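Local coordinates for uncharacterized protein (Legionella longbeachae NSW150, PDB 4JZA) that probably dephosphorylates phosphatidylinositol 3-phosphate, acting as a phosphoinositide phosphatase that may alter lipid metabolism of the host cell during Legionella infection, at residues A[108-113]-A[124-129]; A[51-56]-A[80-85]; A[69-74]-A[676-681]; A[61-66]-A[317-322]. All coordinates share one frame; numbering follows the deposited sequence.

How the interactions relate
Starting from the N terminus, helix 41-62 supplies the first side of interaction 2, which closes a short loop when helix 74-87 returns antiparallel to it. Within that loop, residues 61-66 open interaction 4, which reaches forward to helix 315-325, and residues 69-74 open interaction 3, which waits for helix 676-702. Interactions 2, 3 and 4 therefore cross one another along the chain. Interaction 1, between helices 95-116 and 122-140, follows interaction 2 in series and is nested inside the loops closed by 3 and 4. It touches all three others, Leu-112 meeting Phe-56 and Leu-681, and Leu-128 meeting Tyr-63, so one helical cluster joins three sequence-distant regions.

Interaction 1: A[108-113]-A[124-129]; sequences KLIELI and EAVELL
Ile-110 and Val-126 lie side by side and point the same way, whereas Leu-129 crosses both Leu-109 and Ile-113 at about a right angle; these two modes of approach organise the contact between two consecutive helices. In Ile-110, CG1 is anti to the carbonyl carbon (chi1 -74°), so the CG2 methyl stands anti to the backbone N and meets Val-126 CG2 at 3.8 Å. Next to this pair the backbone itself takes part: Ile-110 O is 3.4 Å from Ala-125 CB, and the CA atoms of Ile-110 and Ala-125 are 5.6 Å apart. Ile-113 divides its branches. Its CG2 touches Ala-125 CB at 3.7 Å, and the same methyl, crossing obliquely, meets Leu-128 CD1 at 3.9 Å. The other branch sends Ile-113 CD1 to Leu-129 CB at 4.0 Å. Because Leu-129 carries CG anti to its backbone N (chi1 -170°), its CD2 also arrives at Leu-109 CD1, 4.1 Å away. Every side-chain contact is apolar, and six of the seven touching residues are buried. The two helices, joined by a short loop, pack at a steep crossing angle, their short axes approaching to 8.6 Å at 111°. Helix 41-62 lies against this seam, with Leu-59 on Ile-113 and Leu-128 and Ala-55 on Leu-129; helix 74-87 adds Val-81 beside Leu-109, and a loop brings Phe-660 onto Ile-110.

Interaction 2: A[51-56]-A[80-85]; sequences SLHKAF and YVDECK
With CG anti to its backbone N (chi1 176°), His-53 extends its ring straight across to the opposing helix, where Asp-82 holds CG beside its own backbone N and so swings its carboxylate back to meet it. His-53 NE2 donates to Asp-82 OD1 at 2.7 Å with an N-H...O angle of 155°; the acceptor lies close to the ring plane and uses its anti lone pair, away from the other oxygen. That same OD1 is also hydrogen-bonded to Tyr-57 OH, so two groups grip one oxygen. Lys-85, extended along its whole chain, runs over one face of the imidazole: its CD sits 3.8 Å from the centroid of the His-53 ring, a CH-pi contact. Lys-85 NZ lies 4.5 Å from His-53 ND1 but is held by a salt bridge to Asp-50. Its positive charge would tend to disfavour a second proton on the ring, an effect that the Asp-82 carboxylate would oppose. Val-81 continues the interface inward, CG1 meeting His-53 CD2 obliquely at 3.5 Å; it also faces Phe-56, where the modelled carbons are too close to interpret. The two consecutive helices form an antiparallel hairpin, their short axes 10.7 Å apart at 178°. Helix 95-116 covers its inner end through Leu-112, which touches Phe-56 and Tyr-80, while helix 122-140 packs on Ala-55 and helix 676-702 on Tyr-80.

Interaction 3: A[69-74]-A[676-681]; sequences NTPLTK and KLLCRL
Leu-72 and Leu-681 carry this contact, crossing at about a right angle with both CG atoms beside their own backbone N. Leu-72 CD1 is 3.6 Å from Leu-681 CD1, and it also rests against the root of that side chain, with Leu-681 CB 3.7 Å away. The second branch, Leu-72 CD2, comes to 3.8 Å from Leu-681 O, thus covering helix backbone as well as side chain. One turn earlier, Leu-678 has CG anti to the backbone N (chi1 178°), and its CD1 methyl turns to the loop: it lies 4.3 Å from Pro-71 CD and 4.4 Å from Thr-70 CG2, a looser contact. What positions Leu-72 is a helix start. Thr-73 is the N-cap of helix 74-87, its OG1 accepting from Thr-76 N, and Leu-72, just ahead of the cap, packs on Leu-77; this pairing of N' with N4 fits a hydrophobic staple. The loop between helices 41-62 and 74-87 is thereby pressed against helix 676-702, some 600 residues on in the chain. On the loop's other end, Asn-69 ND2 bonds to Asn-116 O at the end of helix 95-116, and Thr-70 touches the same Asn-116. Beneath Leu-681 lie Leu-112 and Tyr-80, while Cys-679, directed away from the loop, meets Leu-757 of helix 748-761.

Interaction 4: A[61-66]-A[317-322]; sequences DAYPFS and QQFFLE
Two sides of this contact differ in depth and in closeness. The Ala-62 and Phe-320 side, where helix 41-62 comes to its end, is buried but meets less closely: Ala-62 CB lies at the rim of the Phe-320 ring, near its plane, 4.1 Å from CD1, and Phe-320 CE1 reaches Tyr-63 CB at 4.0 Å. The closest approaches gather instead on Phe-319. Ala-62 O sits 3.6 Å from Phe-319 CB, and the Tyr-63 ring, thrown out with CG anti to the backbone N (chi1 -167°), brings its own edge to the phenyl, Tyr-63 CD1 being 3.5 Å from Phe-319 CD2. The centroids of the Tyr-63 and Phe-319 rings are 5.6 Å apart with planes at 56°, an oblique pairing. One residue on, Pro-64 places CD over the centre of one Phe-319 face, 3.7 Å from the ring centroid and 10° off its normal, a CH-pi contact. This tight Pro-64 side is also the one that borders solvent, since Pro-64 is exposed and Phe-319 partly so. Phe-319 also receives a cation-pi contact from Lys-188, which, with Lys-326, forms salt bridges to Glu-322. Beyond Pro-64 the chain leaves helix 315-325, and Trp-117 meets both Phe-65, edge-to-face, and Tyr-63, whose ring is nearly parallel to it. Helix 122-140 sets Leu-128 against Tyr-63 and Glu-131 and Ala-132 against Phe-320, so it borders both helix 41-62 and helix 315-325.

Interaction 1: A[108-113]-A[124-129]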
loop_
_atom_site.group_PDB
_atom_site.type_symbol
_atom_site.label_atom_id
_atom_site.label_comp_id
_atom_site.label_asym_id
_atom_site.label_seq_id
_atom_site.Cartn_x
_atom_site.Cartn_y
_atom_site.Cartn_z
ATOM N N LYS A 108 8.319 8.709 13.793
ATOM C CA LYS A 108 8.685 10.085 13.591
ATOM C C LYS A 108 8.071 10.670 12.350
ATOM O O LYS A 108 7.607 11.770 12.413
ATOM C CB LYS A 108 10.178 10.266 13.544
ATOM C CG LYS A 108 10.794 10.280 14.932
ATOM C CD LYS A 108 12.264 10.621 14.787
ATOM C CE LYS A 108 13.035 10.473 16.084
ATOM N NZ LYS A 108 14.459 10.110 15.804
ATOM N N LEU A 109 8.060 9.953 11.234
ATOM C CA LEU A 109 7.489 10.492 10.000
ATOM C C LEU A 109 6.001 10.615 10.083
ATOM O O LEU A 109 5.436 11.604 9.612
ATOM C CB LEU A 109 7.798 9.633 8.785
ATOM C CG LEU A 109 9.266 9.386 8.433
ATOM C CD1 LEU A 109 9.313 8.767 7.060
ATOM C CD2 LEU A 109 10.147 10.597 8.420
ATOM N N ILE A 110 5.365 9.594 10.640
ATOM C CA ILE A 110 3.904 9.547 10.718
ATOM C C ILE A 110 3.408 10.743 11.526
ATOM O O ILE A 110 2.392 11.361 11.216
ATOM C CB ILE A 110 3.500 8.198 11.356
ATOM C CG1 ILE A 110 3.703 7.109 10.346
ATOM C CG2 ILE A 110 2.049 8.130 11.813
ATOM C CD1 ILE A 110 4.025 5.820 11.050
ATOM N N GLU A 111 4.155 11.065 12.573
ATOM C CA GLU A 111 3.723 12.058 13.520
ATOM C C GLU A 111 3.901 13.451 12.857
ATOM O O GLU A 111 3.018 14.309 12.918
ATOM C CB GLU A 111 4.448 11.807 14.867
ATOM C CG GLU A 111 5.177 12.957 15.507
ATOM C CD GLU A 111 5.900 12.613 16.831
ATOM O OE1 GLU A 111 7.036 12.011 16.789
ATOM O OE2 GLU A 111 5.343 13.044 17.906
ATOM N N LEU A 112 5.037 13.643 12.195
ATOM C CA LEU A 112 5.285 14.835 11.409
ATOM C C LEU A 112 4.222 15.044 10.336
ATOM O O LEU A 112 3.778 16.155 10.104
ATOM C CB LEU A 112 6.655 14.737 10.772
ATOM C CG LEU A 112 6.994 15.902 9.900
ATOM C CD1 LEU A 112 6.892 17.130 10.777
ATOM C CD2 LEU A 112 8.381 15.797 9.379
ATOM N N ILE A 113 3.800 13.964 9.694
ATOM C CA ILE A 113 2.696 14.010 8.741
ATOM C C ILE A 113 1.372 14.365 9.407
ATOM O O ILE A 113 0.657 15.226 8.937
ATOM C CB ILE A 113 2.582 12.694 7.976
ATOM C CG1 ILE A 113 3.800 12.538 7.066
ATOM C CG2 ILE A 113 1.303 12.630 7.151
ATOM C CD1 ILE A 113 4.004 11.118 6.593
ATOM N N GLU A 124 -4.680 8.156 9.256
ATOM C CA GLU A 124 -4.695 8.797 7.944
ATOM C C GLU A 124 -3.287 9.196 7.603
ATOM O O GLU A 124 -2.916 9.214 6.447
ATOM C CB GLU A 124 -5.538 10.051 7.867
ATOM C CG GLU A 124 -6.985 9.993 8.326
ATOM C CD GLU A 124 -7.496 11.423 8.603
ATOM O OE1 GLU A 124 -6.963 12.363 7.934
ATOM O OE2 GLU A 124 -8.367 11.634 9.501
ATOM N N ALA A 125 -2.503 9.523 8.610
ATOM C CA ALA A 125 -1.124 9.831 8.359
ATOM C C ALA A 125 -0.374 8.595 7.915
ATOM O O ALA A 125 0.551 8.674 7.119
ATOM C CB ALA A 125 -0.473 10.414 9.581
ATOM N N VAL A 126 -0.775 7.453 8.442
ATOM C CA VAL A 126 -0.152 6.205 8.086
ATOM C C VAL A 126 -0.445 5.939 6.628
ATOM O O VAL A 126 0.460 5.654 5.857
ATOM C CB VAL A 126 -0.646 5.095 9.023
ATOM C CG1 VAL A 126 -0.448 3.717 8.411
ATOM C CG2 VAL A 126 0.073 5.218 10.375
ATOM N N GLU A 127 -1.708 6.080 6.240
ATOM C CA GLU A 127 -2.122 5.776 4.886
ATOM C C GLU A 127 -1.511 6.728 3.891
ATOM O O GLU A 127 -1.218 6.350 2.760
ATOM C CB GLU A 127 -3.627 5.777 4.785
ATOM C CG GLU A 127 -4.223 4.646 5.608
ATOM C CD GLU A 127 -5.711 4.819 5.955
ATOM O OE1 GLU A 127 -6.317 5.866 5.610
ATOM O OE2 GLU A 127 -6.271 3.882 6.594
ATOM N N LEU A 128 -1.322 7.972 4.281
ATOM C CA LEU A 128 -0.645 8.928 3.381
ATOM C C LEU A 128 0.790 8.503 3.016
ATOM O O LEU A 128 1.136 8.444 1.821
ATOM C CB LEU A 128 -0.595 10.320 3.978
ATOM C CG LEU A 128 -1.883 11.098 3.946
ATOM C CD1 LEU A 128 -1.707 12.390 4.731
ATOM C CD2 LEU A 128 -2.324 11.422 2.537
ATOM N N LEU A 129 1.595 8.179 4.032
ATOM C CA LEU A 129 2.951 7.624 3.796
ATOM C C LEU A 129 2.977 6.297 2.969
ATOM O O LEU A 129 3.738 6.132 2.015
ATOM C CB LEU A 129 3.633 7.376 5.134
ATOM C CG LEU A 129 5.122 7.024 5.082
ATOM C CD1 LEU A 129 5.917 8.053 4.338
ATOM C CD2 LEU A 129 5.711 6.809 6.468
#

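Interaction 2: A[51-56]-A[80-85]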
loop_
_atom_site.group_PDB
_atom_site.type_symbol
_atom_site.label_atom_id
_atom_site.label_comp_id
_atom_site.label_asym_id
_atom_site.label_seq_id
_atom_site.Cartn_x
_atom_site.Cartn_y
_atom_site.Cartn_z
ATOM N N SER A 51 13.446 3.985 1.517
ATOM C CA SER A 51 12.226 4.060 0.705
ATOM C C SER A 51 11.151 4.945 1.324
ATOM O O SER A 51 10.421 5.606 0.603
ATOM C CB SER A 51 11.657 2.657 0.460
ATOM O OG SER A 51 10.696 2.675 -0.560
ATOM N N LEU A 52 11.030 4.914 2.645
ATOM C CA LEU A 52 10.021 5.701 3.331
ATOM C C LEU A 52 10.395 7.179 3.364
ATOM O O LEU A 52 9.522 8.080 3.345
ATOM C CB LEU A 52 9.777 5.160 4.753
ATOM C CG LEU A 52 9.118 3.786 4.812
ATOM C CD1 LEU A 52 9.012 3.346 6.247
ATOM C CD2 LEU A 52 7.738 3.751 4.176
ATOM N N HIS A 53 11.692 7.412 3.464
ATOM C CA HIS A 53 12.253 8.744 3.340
ATOM C C HIS A 53 11.821 9.236 1.971
ATOM O O HIS A 53 11.075 10.210 1.893
ATOM C CB HIS A 53 13.783 8.676 3.535
ATOM C CG HIS A 53 14.485 9.954 3.341
ATOM N ND1 HIS A 53 15.000 10.333 2.128
ATOM C CD2 HIS A 53 14.742 10.966 4.190
ATOM C CE1 HIS A 53 15.562 11.525 2.237
ATOM N NE2 HIS A 53 15.450 11.915 3.494
ATOM N N LYS A 54 12.191 8.540 0.892
ATOM C CA LYS A 54 11.676 8.965 -0.419
ATOM C C LYS A 54 10.148 9.052 -0.454
ATOM O O LYS A 54 9.613 9.885 -1.149
ATOM C CB LYS A 54 12.120 8.031 -1.529
ATOM C CG LYS A 54 13.527 8.299 -2.033
ATOM C CD LYS A 54 14.110 7.058 -2.691
ATOM C CE LYS A 54 15.583 7.269 -2.952
ATOM N NZ LYS A 54 16.315 5.984 -2.892
ATOM N N ALA A 55 9.428 8.241 0.299
ATOM C CA ALA A 55 7.994 8.378 0.263
ATOM C C ALA A 55 7.518 9.662 0.913
ATOM O O ALA A 55 6.488 10.228 0.506
ATOM C CB ALA A 55 7.313 7.191 0.906
ATOM N N PHE A 56 8.223 10.102 1.953
ATOM C CA PHE A 56 7.897 11.423 2.517
ATOM C C PHE A 56 8.073 12.517 1.467
ATOM O O PHE A 56 7.195 13.372 1.333
ATOM C CB PHE A 56 8.714 11.789 3.752
ATOM C CG PHE A 56 8.349 13.121 4.347
ATOM C CD1 PHE A 56 7.463 13.944 3.779
ATOM C CD2 PHE A 56 8.850 13.489 5.497
ATOM C CE1 PHE A 56 7.129 15.157 4.334
ATOM C CE2 PHE A 56 8.492 14.688 6.077
ATOM C CZ PHE A 56 7.647 15.520 5.486
ATOM N N TYR A 80 14.232 18.085 8.738
ATOM C CA TYR A 80 13.973 17.230 9.919
ATOM C C TYR A 80 13.949 15.758 9.548
ATOM O O TYR A 80 14.549 14.911 10.172
ATOM C CB TYR A 80 12.650 17.609 10.620
ATOM C CG TYR A 80 12.248 16.677 11.743
ATOM C CD1 TYR A 80 12.966 16.628 12.920
ATOM C CD2 TYR A 80 11.133 15.854 11.625
ATOM C CE1 TYR A 80 12.602 15.779 13.947
ATOM C CE2 TYR A 80 10.751 14.999 12.645
ATOM C CZ TYR A 80 11.498 14.958 13.805
ATOM O OH TYR A 80 11.156 14.089 14.835
ATOM N N VAL A 81 13.274 15.470 8.482
ATOM C CA VAL A 81 13.247 14.130 7.950
ATOM C C VAL A 81 14.573 13.619 7.506
ATOM O O VAL A 81 14.877 12.478 7.750
ATOM C CB VAL A 81 12.240 14.105 6.838
ATOM C CG1 VAL A 81 12.446 12.933 5.948
ATOM C CG2 VAL A 81 10.907 14.045 7.525
ATOM N N ASP A 82 15.375 14.464 6.885
ATOM C CA ASP A 82 16.763 14.129 6.609
ATOM C C ASP A 82 17.582 13.822 7.848
ATOM O O ASP A 82 18.447 12.920 7.796
ATOM C CB ASP A 82 17.461 15.223 5.799
ATOM C CG ASP A 82 16.945 15.318 4.349
ATOM O OD1 ASP A 82 16.210 14.456 3.861
ATOM O OD2 ASP A 82 17.282 16.251 3.649
ATOM N N GLU A 83 17.340 14.520 8.960
ATOM C CA GLU A 83 18.125 14.233 10.152
ATOM C C GLU A 83 17.681 12.916 10.730
ATOM O O GLU A 83 18.531 12.159 11.209
ATOM C CB GLU A 83 18.090 15.343 11.210
ATOM C CG GLU A 83 19.042 16.498 10.886
ATOM C CD GLU A 83 19.085 17.596 11.974
ATOM O OE1 GLU A 83 19.391 17.214 13.142
ATOM O OE2 GLU A 83 18.829 18.817 11.664
ATOM N N CYS A 84 16.368 12.640 10.692
ATOM C CA CYS A 84 15.838 11.388 11.254
ATOM C C CYS A 84 16.470 10.225 10.515
ATOM O O CYS A 84 16.778 9.192 11.104
ATOM C CB CYS A 84 14.327 11.288 11.101
ATOM S SG CYS A 84 13.357 12.456 12.073
ATOM N N LYS A 85 16.633 10.394 9.210
ATOM C CA LYS A 85 17.254 9.379 8.393
ATOM C C LYS A 85 18.723 9.214 8.708
ATOM O O LYS A 85 19.207 8.099 8.744
ATOM C CB LYS A 85 17.121 9.651 6.886
ATOM C CG LYS A 85 17.695 8.473 6.099
ATOM C CD LYS A 85 17.618 8.608 4.605
ATOM C CE LYS A 85 18.671 7.681 4.022
ATOM N NZ LYS A 85 18.606 7.724 2.557
#

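Interaction 3: A[69-74]-A[676-681]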
loop_
_atom_site.group_PDB
_atom_site.type_symbol
_atom_site.label_atom_id
_atom_site.label_comp_id
_atom_site.label_asym_id
_atom_site.label_seq_id
_atom_site.Cartn_x
_atom_site.Cartn_y
_atom_site.Cartn_z
ATOM N N ASN A 69 -2.357 25.133 8.603
ATOM C CA ASN A 69 -2.104 24.062 9.590
ATOM C C ASN A 69 -0.969 24.355 10.538
ATOM O O ASN A 69 -1.036 23.962 11.694
ATOM C CB ASN A 69 -1.783 22.760 8.896
ATOM C CG ASN A 69 -2.981 22.155 8.223
ATOM O OD1 ASN A 69 -4.110 22.522 8.501
ATOM N ND2 ASN A 69 -2.737 21.198 7.355
ATOM N N THR A 70 0.051 25.078 10.063
ATOM C CA THR A 70 1.350 25.135 10.735
ATOM C C THR A 70 2.164 26.226 10.102
ATOM O O THR A 70 2.087 26.400 8.895
ATOM C CB THR A 70 2.082 23.789 10.532
ATOM O OG1 THR A 70 1.568 22.844 11.460
ATOM C CG2 THR A 70 3.511 23.847 10.794
ATOM N N PRO A 71 2.974 26.950 10.903
ATOM C CA PRO A 71 3.913 27.922 10.359
ATOM C C PRO A 71 5.213 27.312 9.804
ATOM O O PRO A 71 6.189 28.025 9.591
ATOM C CB PRO A 71 4.245 28.774 11.587
ATOM C CG PRO A 71 4.302 27.762 12.685
ATOM C CD PRO A 71 3.145 26.826 12.370
ATOM N N LEU A 72 5.259 26.014 9.583
ATOM C CA LEU A 72 6.495 25.382 9.234
ATOM C C LEU A 72 6.587 25.304 7.715
ATOM O O LEU A 72 5.576 25.154 7.018
ATOM C CB LEU A 72 6.555 24.008 9.865
ATOM C CG LEU A 72 6.551 23.885 11.391
ATOM C CD1 LEU A 72 6.572 22.412 11.789
ATOM C CD2 LEU A 72 7.765 24.565 11.997
ATOM N N THR A 73 7.807 25.403 7.203
ATOM C CA THR A 73 8.057 25.403 5.771
ATOM C C THR A 73 8.425 23.988 5.355
ATOM O O THR A 73 8.925 23.154 6.163
ATOM C CB THR A 73 9.266 26.288 5.410
ATOM O OG1 THR A 73 10.459 25.782 6.046
ATOM C CG2 THR A 73 9.052 27.717 5.890
ATOM N N LYS A 74 8.214 23.732 4.072
ATOM C CA LYS A 74 8.697 22.537 3.449
ATOM C C LYS A 74 10.178 22.338 3.759
ATOM O O LYS A 74 10.627 21.244 4.094
ATOM C CB LYS A 74 8.479 22.612 1.952
ATOM C CG LYS A 74 7.012 22.539 1.547
ATOM C CD LYS A 74 6.888 22.438 0.036
ATOM C CE LYS A 74 5.525 22.927 -0.438
ATOM N NZ LYS A 74 5.075 22.183 -1.649
ATOM N N LYS A 676 5.011 18.911 21.613
ATOM C CA LYS A 676 6.447 18.933 21.731
ATOM C C LYS A 676 7.159 19.030 20.392
ATOM O O LYS A 676 8.236 19.621 20.309
ATOM C CB LYS A 676 6.906 17.699 22.498
ATOM C CG LYS A 676 8.425 17.485 22.523
ATOM C CD LYS A 676 8.898 16.777 23.795
ATOM C CE LYS A 676 10.408 16.867 23.966
ATOM N NZ LYS A 676 10.798 16.050 25.146
ATOM N N LEU A 677 6.576 18.425 19.368
ATOM C CA LEU A 677 7.198 18.310 18.054
ATOM C C LEU A 677 7.144 19.646 17.318
ATOM O O LEU A 677 8.149 20.098 16.735
ATOM C CB LEU A 677 6.514 17.186 17.212
ATOM C CG LEU A 677 6.952 17.038 15.737
ATOM C CD1 LEU A 677 8.407 16.569 15.560
ATOM C CD2 LEU A 677 6.003 16.144 14.972
ATOM N N LEU A 678 5.958 20.254 17.342
ATOM C CA LEU A 678 5.717 21.588 16.795
ATOM C C LEU A 678 6.682 22.611 17.373
ATOM O O LEU A 678 7.207 23.412 16.638
ATOM C CB LEU A 678 4.290 22.024 17.088
ATOM C CG LEU A 678 3.927 23.435 16.609
ATOM C CD1 LEU A 678 3.950 23.580 15.124
ATOM C CD2 LEU A 678 2.569 23.863 17.088
ATOM N N CYS A 679 6.896 22.569 18.685
ATOM C CA CYS A 679 7.841 23.430 19.340
ATOM C C CYS A 679 9.278 23.110 18.918
ATOM O O CYS A 679 10.066 24.009 18.708
ATOM C CB CYS A 679 7.748 23.315 20.857
ATOM S SG CYS A 679 6.164 23.829 21.594
ATOM N N ARG A 680 9.628 21.840 18.843
ATOM C CA ARG A 680 10.984 21.429 18.462
ATOM C C ARG A 680 11.342 21.982 17.090
ATOM O O ARG A 680 12.448 22.513 16.909
ATOM C CB ARG A 680 11.097 19.920 18.438
ATOM C CG ARG A 680 12.321 19.420 17.690
ATOM C CD ARG A 680 12.591 17.971 17.967
ATOM N NE ARG A 680 13.101 17.839 19.324
ATOM C CZ ARG A 680 12.799 16.831 20.133
ATOM N NH1 ARG A 680 11.940 15.880 19.753
ATOM N NH2 ARG A 680 13.313 16.808 21.351
ATOM N N LEU A 681 10.382 21.879 16.168
ATOM C CA LEU A 681 10.559 22.290 14.797
ATOM C C LEU A 681 10.453 23.789 14.631
ATOM O O LEU A 681 11.111 24.360 13.759
ATOM C CB LEU A 681 9.501 21.616 13.898
ATOM C CG LEU A 681 9.607 20.097 13.653
ATOM C CD1 LEU A 681 8.552 19.589 12.666
ATOM C CD2 LEU A 681 11.002 19.726 13.170
#

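Interaction 4: A[61-66]-A[317-322]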
loop_
_atom_site.group_PDB
_atom_site.type_symbol
_atom_site.label_atom_id
_atom_site.label_comp_id
_atom_site.label_asym_id
_atom_site.label_seq_id
_atom_site.Cartn_x
_atom_site.Cartn_y
_atom_site.Cartn_z
ATOM N N ASP A 61 5.976 16.813 -2.091
ATOM C CA ASP A 61 5.972 17.379 -3.427
ATOM C C ASP A 61 4.590 17.184 -4.113
ATOM O O ASP A 61 4.218 17.953 -4.953
ATOM C CB ASP A 61 7.105 16.762 -4.287
ATOM C CG ASP A 61 8.530 17.145 -3.793
ATOM O OD1 ASP A 61 8.657 18.057 -2.952
ATOM O OD2 ASP A 61 9.520 16.521 -4.224
ATOM N N ALA A 62 3.812 16.175 -3.757
ATOM C CA ALA A 62 2.587 15.850 -4.518
ATOM C C ALA A 62 1.327 16.337 -3.852
ATOM O O ALA A 62 0.386 16.703 -4.529
ATOM C CB ALA A 62 2.486 14.356 -4.699
ATOM N N TYR A 63 1.294 16.315 -2.522
ATOM C CA TYR A 63 0.055 16.545 -1.812
ATOM C C TYR A 63 0.097 17.903 -1.064
ATOM O O TYR A 63 0.870 18.080 -0.118
ATOM C CB TYR A 63 -0.279 15.325 -0.928
ATOM C CG TYR A 63 -1.693 15.279 -0.371
ATOM C CD1 TYR A 63 -2.796 15.602 -1.161
ATOM C CD2 TYR A 63 -1.939 14.893 0.955
ATOM C CE1 TYR A 63 -4.091 15.589 -0.647
ATOM C CE2 TYR A 63 -3.249 14.873 1.489
ATOM C CZ TYR A 63 -4.317 15.224 0.676
ATOM O OH TYR A 63 -5.622 15.219 1.123
ATOM N N PRO A 64 -0.742 18.876 -1.512
ATOM C CA PRO A 64 -0.831 20.153 -0.797
ATOM C C PRO A 64 -1.366 20.037 0.626
ATOM O O PRO A 64 -2.384 19.372 0.863
ATOM C CB PRO A 64 -1.842 20.956 -1.636
ATOM C CG PRO A 64 -2.698 19.922 -2.274
ATOM C CD PRO A 64 -1.700 18.852 -2.642
ATOM N N PHE A 65 -0.693 20.711 1.554
ATOM C CA PHE A 65 -1.201 20.926 2.902
ATOM C C PHE A 65 -1.584 22.385 3.000
ATOM O O PHE A 65 -0.827 23.243 2.567
ATOM C CB PHE A 65 -0.153 20.575 3.948
ATOM C CG PHE A 65 1.140 21.321 3.809
ATOM C CD1 PHE A 65 2.076 20.958 2.851
ATOM C CD2 PHE A 65 1.448 22.335 4.677
ATOM C CE1 PHE A 65 3.282 21.629 2.745
ATOM C CE2 PHE A 65 2.657 22.999 4.588
ATOM C CZ PHE A 65 3.574 22.651 3.619
ATOM N N SER A 66 -2.755 22.660 3.565
ATOM C CA SER A 66 -3.150 24.024 3.932
ATOM C C SER A 66 -2.043 24.797 4.725
ATOM O O SER A 66 -1.373 24.233 5.611
ATOM C CB SER A 66 -4.439 23.945 4.752
ATOM O OG SER A 66 -4.819 25.221 5.199
ATOM N N GLN A 317 -4.985 10.043 -3.428
ATOM C CA GLN A 317 -4.532 9.189 -4.504
ATOM C C GLN A 317 -4.475 10.035 -5.794
ATOM O O GLN A 317 -3.559 9.894 -6.590
ATOM C CB GLN A 317 -5.465 7.970 -4.700
ATOM C CG GLN A 317 -5.344 6.894 -3.634
ATOM C CD GLN A 317 -4.628 5.627 -4.065
ATOM O OE1 GLN A 317 -4.516 5.275 -5.254
ATOM N NE2 GLN A 317 -4.160 4.925 -3.088
ATOM N N GLN A 318 -5.454 10.909 -5.984
ATOM C CA GLN A 318 -5.578 11.666 -7.241
ATOM C C GLN A 318 -4.405 12.618 -7.388
ATOM O O GLN A 318 -3.803 12.687 -8.466
ATOM C CB GLN A 318 -6.910 12.366 -7.348
ATOM C CG GLN A 318 -8.085 11.411 -7.156
ATOM C CD GLN A 318 -9.451 12.011 -7.468
ATOM O OE1 GLN A 318 -9.933 12.942 -6.832
ATOM N NE2 GLN A 318 -10.084 11.453 -8.438
ATOM N N PHE A 319 -4.025 13.267 -6.294
ATOM C CA PHE A 319 -2.845 14.114 -6.319
ATOM C C PHE A 319 -1.611 13.284 -6.545
ATOM O O PHE A 319 -0.719 13.726 -7.237
ATOM C CB PHE A 319 -2.662 14.919 -5.036
ATOM C CG PHE A 319 -3.501 16.168 -4.957
ATOM C CD1 PHE A 319 -3.178 17.288 -5.708
ATOM C CD2 PHE A 319 -4.572 16.242 -4.087
ATOM C CE1 PHE A 319 -3.905 18.454 -5.608
ATOM C CE2 PHE A 319 -5.314 17.407 -3.980
ATOM C CZ PHE A 319 -4.969 18.520 -4.733
ATOM N N PHE A 320 -1.551 12.083 -5.981
ATOM C CA PHE A 320 -0.397 11.214 -6.208
ATOM C C PHE A 320 -0.371 10.822 -7.681
ATOM O O PHE A 320 0.686 10.875 -8.338
ATOM C CB PHE A 320 -0.449 9.943 -5.354
ATOM C CG PHE A 320 -0.326 10.159 -3.860
ATOM C CD1 PHE A 320 0.112 11.330 -3.327
ATOM C CD2 PHE A 320 -0.632 9.127 -2.995
ATOM C CE1 PHE A 320 0.216 11.476 -1.959
ATOM C CE2 PHE A 320 -0.530 9.252 -1.640
ATOM C CZ PHE A 320 -0.112 10.430 -1.110
ATOM N N LEU A 321 -1.520 10.437 -8.222
ATOM C CA LEU A 321 -1.547 10.052 -9.636
ATOM C C LEU A 321 -1.072 11.211 -10.495
ATOM O O LEU A 321 -0.208 11.044 -11.361
ATOM C CB LEU A 321 -2.954 9.604 -10.070
ATOM C CG LEU A 321 -3.152 9.088 -11.494
ATOM C CD1 LEU A 321 -2.205 7.956 -11.781
ATOM C CD2 LEU A 321 -4.604 8.607 -11.647
ATOM N N GLU A 322 -1.670 12.375 -10.224
ATOM C CA GLU A 322 -1.331 13.611 -10.887
ATOM C C GLU A 322 0.180 13.838 -10.870
ATOM O O GLU A 322 0.768 14.178 -11.878
ATOM C CB GLU A 322 -2.059 14.792 -10.232
ATOM C CG GLU A 322 -1.522 16.186 -10.586
ATOM C CD GLU A 322 -2.229 17.321 -9.847
ATOM O OE1 GLU A 322 -1.803 18.484 -9.961
ATOM O OE2 GLU A 322 -3.222 17.066 -9.139
#